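Local coordinates for uncharacterized protein (Bacteroides eggerthii, PDB 4FTD) that is of unknown function but combines a six-bladed beta propeller with an immunoglobulin-like domain and may take part in carbohydrate metabolism, at residues 351-357 against 369-375; 331-335 against 385-389; 341-347 against 412-418. The contacts are given in a common frame with arbitrary orientation. Residue numbers count along the deposited sequence, not the author numbering.

Contact 1: residues 351-357 against 369-375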
loop_
_atom_site.group_PDB
_atom_site.type_symbol
_atom_site.label_atom_id
_atom_site.label_comp_id
_atom_site.label_asym_id
_atom_site.label_seq_id
_atom_site.Cartn_x
_atom_site.Cartn_y
_atom_site.Cartn_z
ATOM N N ARG A 351 -4.505 2.177 -7.879
ATOM C CA ARG A 351 -3.661 3.160 -7.200
ATOM C C ARG A 351 -4.194 3.314 -5.776
ATOM O O ARG A 351 -5.367 3.583 -5.579
ATOM C CB ARG A 351 -3.649 4.509 -7.953
ATOM C CG ARG A 351 -2.846 5.627 -7.264
ATOM C CD ARG A 351 -2.729 6.884 -8.118
ATOM N NE ARG A 351 -4.051 7.237 -8.537
ATOM C CZ ARG A 351 -4.404 7.761 -9.705
ATOM N NH1 ARG A 351 -3.503 8.126 -10.597
ATOM N NH2 ARG A 351 -5.704 7.938 -9.960
ATOM N N TYR A 352 -3.305 3.117 -4.804
ATOM C CA TYR A 352 -3.617 3.177 -3.392
ATOM C C TYR A 352 -2.788 4.230 -2.659
ATOM O O TYR A 352 -1.700 4.594 -3.107
ATOM C CB TYR A 352 -3.340 1.814 -2.738
ATOM C CG TYR A 352 -3.964 0.655 -3.454
ATOM C CD1 TYR A 352 -5.335 0.596 -3.640
ATOM C CD2 TYR A 352 -3.189 -0.396 -3.963
ATOM C CE1 TYR A 352 -5.933 -0.449 -4.337
ATOM C CE2 TYR A 352 -3.787 -1.459 -4.650
ATOM C CZ TYR A 352 -5.161 -1.478 -4.832
ATOM O OH TYR A 352 -5.780 -2.514 -5.512
ATOM N N LEU A 353 -3.336 4.720 -1.543
ATOM C CA LEU A 353 -2.608 5.548 -0.588
ATOM C C LEU A 353 -2.376 4.676 0.646
ATOM O O LEU A 353 -3.326 4.154 1.228
ATOM C CB LEU A 353 -3.392 6.800 -0.188
ATOM C CG LEU A 353 -2.661 7.756 0.777
ATOM C CD1 LEU A 353 -1.399 8.294 0.117
ATOM C CD2 LEU A 353 -3.562 8.888 1.264
ATOM N N LEU A 354 -1.100 4.496 0.985
ATOM C CA LEU A 354 -0.631 3.767 2.164
ATOM C C LEU A 354 -0.271 4.838 3.201
ATOM O O LEU A 354 0.480 5.786 2.886
ATOM C CB LEU A 354 0.584 2.910 1.820
ATOM C CG LEU A 354 1.327 2.224 2.974
ATOM C CD1 LEU A 354 0.432 1.274 3.758
ATOM C CD2 LEU A 354 2.575 1.520 2.408
ATOM N N VAL A 355 -0.853 4.737 4.389
ATOM C CA VAL A 355 -0.525 5.659 5.482
ATOM C C VAL A 355 -0.401 4.874 6.757
ATOM O O VAL A 355 -0.808 3.698 6.810
ATOM C CB VAL A 355 -1.574 6.776 5.670
ATOM C CG1 VAL A 355 -1.697 7.640 4.429
ATOM C CG2 VAL A 355 -2.924 6.211 6.102
ATOM N N CYS A 356 0.233 5.478 7.773
ATOM C CA CYS A 356 0.136 4.931 9.131
ATOM C C CYS A 356 -0.417 6.000 10.025
ATOM O O CYS A 356 0.091 7.139 10.014
ATOM C CB CYS A 356 1.492 4.431 9.664
ATOM S SG CYS A 356 1.373 3.538 11.227
ATOM N N THR A 357 -1.447 5.688 10.812
ATOM C CA THR A 357 -1.977 6.726 11.713
ATOM C C THR A 357 -1.069 6.733 12.975
ATOM O O THR A 357 -0.715 5.680 13.474
ATOM C CB THR A 357 -3.470 6.540 12.021
ATOM O OG1 THR A 357 -3.590 5.264 12.615
ATOM C CG2 THR A 357 -4.378 6.663 10.705
ATOM N N ALA A 369 -2.704 2.604 13.139
ATOM C CA ALA A 369 -2.886 1.538 12.181
ATOM C C ALA A 369 -2.272 1.796 10.821
ATOM O O ALA A 369 -2.186 2.918 10.376
ATOM C CB ALA A 369 -4.393 1.278 12.010
ATOM N N LEU A 370 -1.893 0.713 10.145
ATOM C CA LEU A 370 -1.590 0.767 8.721
ATOM C C LEU A 370 -2.973 0.939 8.089
ATOM O O LEU A 370 -3.883 0.177 8.414
ATOM C CB LEU A 370 -0.939 -0.538 8.258
ATOM C CG LEU A 370 -0.525 -0.775 6.806
ATOM C CD1 LEU A 370 0.469 -1.942 6.718
ATOM C CD2 LEU A 370 -1.729 -1.032 5.946
ATOM N N GLU A 371 -3.134 1.918 7.196
ATOM C CA GLU A 371 -4.385 2.089 6.454
ATOM C C GLU A 371 -4.095 2.261 4.977
ATOM O O GLU A 371 -3.109 2.882 4.605
ATOM C CB GLU A 371 -5.165 3.285 7.019
ATOM C CG GLU A 371 -5.757 2.946 8.378
ATOM C CD GLU A 371 -6.495 4.073 9.057
ATOM O OE1 GLU A 371 -6.531 5.202 8.529
ATOM O OE2 GLU A 371 -7.035 3.814 10.149
ATOM N N VAL A 372 -4.951 1.669 4.149
ATOM C CA VAL A 372 -4.874 1.774 2.713
ATOM C C VAL A 372 -6.181 2.379 2.211
ATOM O O VAL A 372 -7.275 1.920 2.583
ATOM C CB VAL A 372 -4.659 0.393 2.066
ATOM C CG1 VAL A 372 -4.492 0.543 0.568
ATOM C CG2 VAL A 372 -3.447 -0.281 2.683
ATOM N N TYR A 373 -6.059 3.408 1.373
ATOM C CA TYR A 373 -7.189 4.075 0.770
ATOM C C TYR A 373 -7.154 3.838 -0.717
ATOM O O TYR A 373 -6.080 3.790 -1.321
ATOM C CB TYR A 373 -7.156 5.561 1.060
ATOM C CG TYR A 373 -7.427 5.865 2.483
ATOM C CD1 TYR A 373 -8.740 6.063 2.933
ATOM C CD2 TYR A 373 -6.389 5.920 3.405
ATOM C CE1 TYR A 373 -9.004 6.330 4.247
ATOM C CE2 TYR A 373 -6.635 6.201 4.724
ATOM C CZ TYR A 373 -7.933 6.407 5.142
ATOM O OH TYR A 373 -8.152 6.669 6.451
ATOM N N ASP A 374 -8.324 3.687 -1.311
ATOM C CA ASP A 374 -8.422 3.458 -2.763
ATOM C C ASP A 374 -8.431 4.782 -3.521
ATOM O O ASP A 374 -9.364 5.569 -3.372
ATOM C CB ASP A 374 -9.683 2.675 -3.097
ATOM C CG ASP A 374 -9.668 2.091 -4.507
ATOM O OD1 ASP A 374 -8.870 2.499 -5.380
ATOM O OD2 ASP A 374 -10.470 1.178 -4.732
ATOM N N LEU A 375 -7.398 5.019 -4.334
ATOM C CA LEU A 375 -7.319 6.239 -5.174
ATOM C C LEU A 375 -7.269 5.903 -6.677
ATOM O O LEU A 375 -6.694 6.650 -7.478
ATOM C CB LEU A 375 -6.116 7.093 -4.735
ATOM C CG LEU A 375 -6.133 7.695 -3.334
ATOM C CD1 LEU A 375 -4.880 8.570 -3.154
ATOM C CD2 LEU A 375 -7.396 8.510 -3.097
#

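Contact 2: residues 331-335 against 385-389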
loop_
_atom_site.group_PDB
_atom_site.type_symbol
_atom_site.label_atom_id
_atom_site.label_comp_id
_atom_site.label_asym_id
_atom_site.label_seq_id
_atom_site.Cartn_x
_atom_site.Cartn_y
_atom_site.Cartn_z
ATOM N N TYR A 331 -3.652 20.789 -3.253
ATOM C CA TYR A 331 -4.977 20.271 -2.889
ATOM C C TYR A 331 -4.987 19.582 -1.527
ATOM O O TYR A 331 -4.284 18.631 -1.342
ATOM C CB TYR A 331 -5.509 19.311 -3.989
ATOM C CG TYR A 331 -6.910 18.839 -3.712
ATOM C CD1 TYR A 331 -8.009 19.632 -4.042
ATOM C CD2 TYR A 331 -7.146 17.624 -3.084
ATOM C CE1 TYR A 331 -9.307 19.220 -3.758
ATOM C CE2 TYR A 331 -8.448 17.202 -2.792
ATOM C CZ TYR A 331 -9.514 18.009 -3.128
ATOM O OH TYR A 331 -10.772 17.593 -2.837
ATOM N N LYS A 332 -5.855 20.047 -0.622
ATOM C CA LYS A 332 -6.020 19.465 0.697
ATOM C C LYS A 332 -7.130 18.433 0.629
ATOM O O LYS A 332 -8.231 18.773 0.311
ATOM C CB LYS A 332 -6.363 20.545 1.730
ATOM C CG LYS A 332 -6.325 20.031 3.154
ATOM C CD LYS A 332 -6.460 21.118 4.202
ATOM C CE LYS A 332 -7.894 21.528 4.416
ATOM N NZ LYS A 332 -8.024 22.103 5.778
ATOM N N SER A 333 -6.844 17.166 0.909
ATOM C CA SER A 333 -7.872 16.108 0.891
ATOM C C SER A 333 -8.536 15.957 2.254
ATOM O O SER A 333 -8.188 16.655 3.223
ATOM C CB SER A 333 -7.271 14.767 0.457
ATOM O OG SER A 333 -6.624 14.102 1.534
ATOM N N LYS A 334 -9.470 15.014 2.329
ATOM C CA LYS A 334 -10.168 14.689 3.575
ATOM C C LYS A 334 -9.513 13.535 4.335
ATOM O O LYS A 334 -9.973 13.208 5.413
ATOM C CB LYS A 334 -11.639 14.340 3.296
ATOM C CG LYS A 334 -12.439 15.503 2.776
ATOM C CD LYS A 334 -13.807 15.041 2.265
ATOM C CE LYS A 334 -14.723 16.201 1.909
ATOM N NZ LYS A 334 -15.943 15.686 1.229
ATOM N N ILE A 335 -8.455 12.922 3.793
ATOM C CA ILE A 335 -7.749 11.833 4.488
ATOM C C ILE A 335 -6.930 12.448 5.640
ATOM O O ILE A 335 -5.977 13.153 5.398
ATOM C CB ILE A 335 -6.883 11.014 3.516
ATOM C CG1 ILE A 335 -7.804 10.341 2.477
ATOM C CG2 ILE A 335 -6.075 9.952 4.266
ATOM C CD1 ILE A 335 -7.111 9.768 1.269
ATOM N N LEU A 385 -7.574 12.338 -5.620
ATOM C CA LEU A 385 -7.896 12.886 -4.294
ATOM C C LEU A 385 -9.263 13.598 -4.321
ATOM O O LEU A 385 -10.037 13.451 -3.397
ATOM C CB LEU A 385 -6.796 13.818 -3.786
ATOM C CG LEU A 385 -5.446 13.145 -3.491
ATOM C CD1 LEU A 385 -4.338 14.164 -3.317
ATOM C CD2 LEU A 385 -5.562 12.260 -2.264
ATOM N N LYS A 386 -9.550 14.357 -5.378
ATOM C CA LYS A 386 -10.862 14.995 -5.548
ATOM C C LYS A 386 -11.979 13.968 -5.589
ATOM O O LYS A 386 -12.981 14.122 -4.878
ATOM C CB LYS A 386 -10.923 15.883 -6.806
ATOM C CG LYS A 386 -10.238 17.224 -6.619
ATOM C CD LYS A 386 -10.205 18.090 -7.874
ATOM C CE LYS A 386 -9.435 19.378 -7.597
ATOM N NZ LYS A 386 -8.993 20.047 -8.839
ATOM N N LYS A 387 -11.795 12.916 -6.391
ATOM C CA LYS A 387 -12.840 11.892 -6.548
ATOM C C LYS A 387 -13.071 11.160 -5.239
ATOM O O LYS A 387 -14.210 10.914 -4.890
ATOM C CB LYS A 387 -12.553 10.943 -7.715
ATOM C CG LYS A 387 -12.729 11.624 -9.076
ATOM C CD LYS A 387 -12.791 10.656 -10.257
ATOM C CE LYS A 387 -13.251 11.339 -11.553
ATOM N NZ LYS A 387 -12.198 12.255 -12.086
ATOM N N PHE A 388 -12.002 10.879 -4.487
ATOM C CA PHE A 388 -12.130 10.298 -3.154
ATOM C C PHE A 388 -13.012 11.217 -2.303
ATOM O O PHE A 388 -14.065 10.805 -1.814
ATOM C CB PHE A 388 -10.756 10.074 -2.491
ATOM C CG PHE A 388 -10.839 9.536 -1.095
ATOM C CD1 PHE A 388 -10.936 8.170 -0.863
ATOM C CD2 PHE A 388 -10.848 10.402 0.003
ATOM C CE1 PHE A 388 -11.034 7.676 0.439
ATOM C CE2 PHE A 388 -10.946 9.918 1.298
ATOM C CZ PHE A 388 -11.040 8.556 1.518
ATOM N N ASP A 389 -12.603 12.476 -2.176
ATOM C CA ASP A 389 -13.333 13.450 -1.346
ATOM C C ASP A 389 -14.811 13.563 -1.682
ATOM O O ASP A 389 -15.630 13.653 -0.781
ATOM C CB ASP A 389 -12.689 14.838 -1.422
ATOM C CG ASP A 389 -11.379 14.941 -0.601
ATOM O OD1 ASP A 389 -10.986 13.970 0.103
ATOM O OD2 ASP A 389 -10.753 16.030 -0.651
HETATM O O HOH W 1 -11.063 18.142 1.036
#

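Contact 3: residues 341-347 against 412-418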
loop_
_atom_site.group_PDB
_atom_site.type_symbol
_atom_site.label_atom_id
_atom_site.label_comp_id
_atom_site.label_asym_id
_atom_site.label_seq_id
_atom_site.Cartn_x
_atom_site.Cartn_y
_atom_site.Cartn_z
ATOM N N ALA A 341 3.280 9.548 6.965
ATOM C CA ALA A 341 4.030 8.772 5.968
ATOM C C ALA A 341 3.194 8.369 4.708
ATOM O O ALA A 341 3.166 7.216 4.340
ATOM C CB ALA A 341 4.657 7.552 6.643
ATOM N N PRO A 342 2.526 9.337 4.048
ATOM C CA PRO A 342 1.636 9.052 2.892
ATOM C C PRO A 342 2.385 8.650 1.624
ATOM O O PRO A 342 3.121 9.479 1.049
ATOM C CB PRO A 342 0.894 10.393 2.679
ATOM C CG PRO A 342 1.846 11.410 3.194
ATOM C CD PRO A 342 2.610 10.775 4.306
ATOM N N LYS A 343 2.232 7.385 1.210
ATOM C CA LYS A 343 2.885 6.887 0.004
ATOM C C LYS A 343 1.871 6.374 -1.009
ATOM O O LYS A 343 0.979 5.593 -0.673
ATOM C CB LYS A 343 3.893 5.770 0.347
ATOM C CG LYS A 343 5.010 6.224 1.275
ATOM C CD LYS A 343 6.202 5.273 1.391
ATOM C CE LYS A 343 7.275 5.871 2.305
ATOM N NZ LYS A 343 8.467 4.960 2.512
ATOM N N VAL A 344 2.017 6.811 -2.246
ATOM C CA VAL A 344 1.143 6.365 -3.341
ATOM C C VAL A 344 1.741 5.114 -3.979
ATOM O O VAL A 344 2.875 5.135 -4.393
ATOM C CB VAL A 344 0.944 7.457 -4.397
ATOM C CG1 VAL A 344 0.116 6.926 -5.584
ATOM C CG2 VAL A 344 0.305 8.682 -3.758
ATOM N N VAL A 345 0.950 4.035 -4.035
ATOM C CA VAL A 345 1.342 2.737 -4.570
ATOM C C VAL A 345 0.497 2.410 -5.787
ATOM O O VAL A 345 -0.728 2.433 -5.678
ATOM C CB VAL A 345 1.033 1.624 -3.516
ATOM C CG1 VAL A 345 1.451 0.255 -4.015
ATOM C CG2 VAL A 345 1.733 1.931 -2.216
ATOM N N THR A 346 1.135 2.138 -6.937
ATOM C CA THR A 346 0.432 1.668 -8.128
ATOM C C THR A 346 0.659 0.168 -8.241
ATOM O O THR A 346 1.792 -0.286 -8.241
ATOM C CB THR A 346 0.902 2.358 -9.414
ATOM O OG1 THR A 346 0.666 3.759 -9.284
ATOM C CG2 THR A 346 0.124 1.812 -10.657
ATOM N N PHE A 347 -0.430 -0.594 -8.365
ATOM C CA PHE A 347 -0.366 -2.046 -8.356
ATOM C C PHE A 347 -1.492 -2.666 -9.171
ATOM O O PHE A 347 -2.672 -2.432 -8.870
ATOM C CB PHE A 347 -0.440 -2.561 -6.919
ATOM C CG PHE A 347 -0.376 -4.054 -6.803
ATOM C CD1 PHE A 347 0.841 -4.715 -6.905
ATOM C CD2 PHE A 347 -1.534 -4.809 -6.574
ATOM C CE1 PHE A 347 0.910 -6.108 -6.800
ATOM C CE2 PHE A 347 -1.474 -6.202 -6.488
ATOM C CZ PHE A 347 -0.250 -6.852 -6.593
ATOM N N ALA A 412 5.961 7.320 12.947
ATOM C CA ALA A 412 5.438 6.183 12.177
ATOM C C ALA A 412 5.993 6.219 10.771
ATOM O O ALA A 412 6.239 7.301 10.230
ATOM C CB ALA A 412 3.910 6.183 12.123
ATOM N N GLN A 413 6.243 5.035 10.214
ATOM C CA GLN A 413 6.794 4.869 8.888
ATOM C C GLN A 413 5.895 3.872 8.119
ATOM O O GLN A 413 5.171 3.043 8.693
ATOM C CB GLN A 413 8.235 4.297 8.907
ATOM C CG GLN A 413 9.265 5.184 9.595
ATOM C CD GLN A 413 9.153 5.198 11.095
ATOM O OE1 GLN A 413 8.935 4.146 11.720
ATOM N NE2 GLN A 413 9.332 6.369 11.698
ATOM N N THR A 414 5.935 4.023 6.810
ATOM C CA THR A 414 5.331 3.088 5.863
ATOM C C THR A 414 6.367 2.747 4.804
ATOM O O THR A 414 7.332 3.482 4.563
ATOM C CB THR A 414 4.073 3.644 5.175
ATOM O OG1 THR A 414 4.411 4.830 4.450
ATOM C CG2 THR A 414 2.969 3.900 6.185
ATOM N N ASP A 415 6.149 1.623 4.151
ATOM C CA ASP A 415 6.986 1.195 3.022
ATOM C C ASP A 415 6.221 0.113 2.275
ATOM O O ASP A 415 5.270 -0.440 2.799
ATOM C CB ASP A 415 8.340 0.624 3.488
ATOM C CG ASP A 415 9.447 1.681 3.616
ATOM O OD1 ASP A 415 9.659 2.503 2.662
ATOM O OD2 ASP A 415 10.139 1.643 4.676
ATOM N N TYR A 416 6.644 -0.187 1.059
ATOM C CA TYR A 416 6.012 -1.276 0.326
ATOM C C TYR A 416 6.976 -1.879 -0.638
ATOM O O TYR A 416 7.977 -1.253 -0.973
ATOM C CB TYR A 416 4.765 -0.764 -0.417
ATOM C CG TYR A 416 5.071 0.196 -1.535
ATOM C CD1 TYR A 416 5.183 1.572 -1.298
ATOM C CD2 TYR A 416 5.231 -0.262 -2.851
ATOM C CE1 TYR A 416 5.470 2.447 -2.337
ATOM C CE2 TYR A 416 5.517 0.610 -3.887
ATOM C CZ TYR A 416 5.625 1.953 -3.614
ATOM O OH TYR A 416 5.898 2.782 -4.619
ATOM N N TYR A 417 6.626 -3.070 -1.109
ATOM C CA TYR A 417 7.378 -3.825 -2.089
ATOM C C TYR A 417 6.395 -4.616 -2.970
ATOM O O TYR A 417 5.449 -5.234 -2.463
ATOM C CB TYR A 417 8.318 -4.798 -1.383
ATOM C CG TYR A 417 8.996 -5.764 -2.311
ATOM C CD1 TYR A 417 10.047 -5.344 -3.110
ATOM C CD2 TYR A 417 8.602 -7.112 -2.364
ATOM C CE1 TYR A 417 10.680 -6.231 -3.970
ATOM C CE2 TYR A 417 9.240 -8.014 -3.220
ATOM C CZ TYR A 417 10.270 -7.558 -4.016
ATOM O OH TYR A 417 10.913 -8.416 -4.852
ATOM N N ILE A 418 6.620 -4.573 -4.272
ATOM C CA ILE A 418 5.820 -5.295 -5.264
ATOM C C ILE A 418 6.617 -6.450 -5.825
ATOM O O ILE A 418 7.685 -6.255 -6.358
ATOM C CB ILE A 418 5.372 -4.351 -6.401
ATOM C CG1 ILE A 418 4.396 -3.315 -5.796
ATOM C CG2 ILE A 418 4.724 -5.158 -7.553
ATOM C CD1 ILE A 418 3.919 -2.211 -6.711
HETATM O O HOH W 2 3.951 2.248 -6.986
#

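Contact 1: residues 351-357 against 369-375
Leu354 and Val372 lie at the apolar centre of this antiparallel beta hairpin, which supplies two neighbouring strands of one blade of the six-bladed propeller. Leu354 CD1 meets Leu370 CG at 3.8 Å and Val372 CG2 at 4.3 Å. On the same face, Tyr352 CB touches Val372 CG1 at 3.7 Å. This face, which also carries Cys356, packs against strand 426-435 of the adjacent blade. The other face holds Leu353, Val355, Glu371 and Tyr373. There Val355 CG2 sits at the edge of the Tyr373 ring, 4.0 Å from CE2, and Leu353 CB lies 3.8 Å from Leu375 CD1.

The axes of strands 351-357 and 369-374 approach to 4.6 Å, with 155° between their N-to-C directions. Leu353 and Tyr373 form a hydrogen-bonded pair, with 2.9 Å from Leu353 N to Tyr373 O and 2.8 Å from Tyr373 N to Leu353 O. Val355 and Glu371 form the next such pair. Tyr352, Leu354 and Cys356 are in non-hydrogen-bonded pairs here. Tyr352 and Leu354 bond through their backbones to strand 342-347, and Cys356 to Val340 of strand 339-340.

Further polar contacts lie at both ends of the hairpin. Thr357 N donates to Ala369 O at 2.9 Å, and Ala369 N donates to Thr357 OG1 at 2.9 Å. Ser367, in the connecting loop, bonds to both Thr357 OG1 and Glu371 OE2, so it ties the loop to both strands. At the opposite end Leu375 N reaches Arg351 O at 2.8 Å. The Arg351 guanidinium, whose NH2 also bonds Gly378 O, clasps one carbonyl: NE and NH2 of Arg351 lie 2.9 and 3.0 Å from Leu375 O.

Contact 2: residues 331-335 against 385-389
Tyr331 has a t chi1 that carries its ring to the helix. Lys386 CG rests over one ring face, 4.0 Å from the centroid, in a CH-pi contact. The ring also meets Leu385, with Tyr331 CD2 3.9 Å from Leu385 CB. Its hydroxyl donates to the carboxylate of Asp389, with Tyr331 OH 2.7 Å from Asp389 OD2.

Asp389 is in the m rotamer and turns both oxygens to segment 331-335. OD1 of Asp389 accepts from Lys334 N at 2.9 Å. OD2 of Asp389 also takes a hydrogen bond at 2.7 Å from a water that donates to Lys332 O at 3.0 Å. The Lys334 side chain is m at chi1 and extended beyond, so its NZ donates to Asp389 O at 2.9 Å, near the helix C-terminus.

Ser333 is p at chi1. Its OG accepts from Ile335 N at 3.1 Å in an ST turn and also bonds Val320 O. Ile335, m then t, lays CD1 over the Phe388 ring, 4.0 Å from its centroid.

The arrangement is an inter-blade contact of a beta propeller: the outermost strand of one blade and its exit loop dock on helix 381-390, inserted between strands of the next blade.

Contact 3: residues 341-347 against 412-418
Strands 342-347 and 412-418 run nearly parallel, with 12° between their directions. Their axes come no closer than 7.6 Å, too far for sheet pairing. Each instead pairs within its own sheet, 342-347 with strand 350-357 and 412-418 with strand 426-435. The chain turns a corner at Ala341, whose phi/psi of 48°/52° is in the left-handed helical region. Here the two segments are nearer, with 5.6 Å between the CA atoms of Ala341 and Gln413.

The corner is held by a side chain. Thr414, p at chi1, donates from OG1 to Ala341 O at 2.7 Å. Lys343 bridges the gap with a side chain extended beyond chi1. Its NZ donates to Thr414 O at 2.8 Å and forms a salt bridge with Asp415 OD1 at 2.7 Å.

These are the innermost strands of two successive blades in the six-bladed propeller. In this fold such strands run side by side around the central channel and meet through side chains. Asp415 OD2 also bonds Ser142 OG and Tyr143 N, so the acid reaches strand 138-143 of a third blade. Asp415 OD1 and Tyr416 N both bind a glycerol, probably from the crystallisation liquor.

Farther along, Val345 CG2 lies over one face of the Tyr416 ring, 3.7 Å from the centroid, in a CH-pi contact. A water sits 2.8 Å from Thr346 N and 3.1 Å from Tyr416 OH, and accepts from the amide. Ile418 CD1 comes within 3.3 Å of Thr346 O, and Ile418 CG2 meets the Phe347 ring edge at 4.0 Å from CD1.

Overall arrangement
All three contacts involve the blade that contains strands 342-347, 350-357 and 369-374. Contact 1 lies within it; contacts 2 and 3 join it to its two neighbours. The centres of contacts 1 and 3 are 8 Å apart. They share a sheet, with Tyr352 N 2.8 Å from Val345 O. Contacts 1 and 2 are 13 Å apart by centre and touch through side chains, such as Leu353 CD2 and Ile335 CD1 at 3.7 Å. Contacts 2 and 3 do not touch; their nearest atoms are about 7 Å apart. The function is unknown, and no active site is assigned here. Contact 3 touches the bound glycerol, about 3 Å from the Asp415 side chain at the nearest atoms.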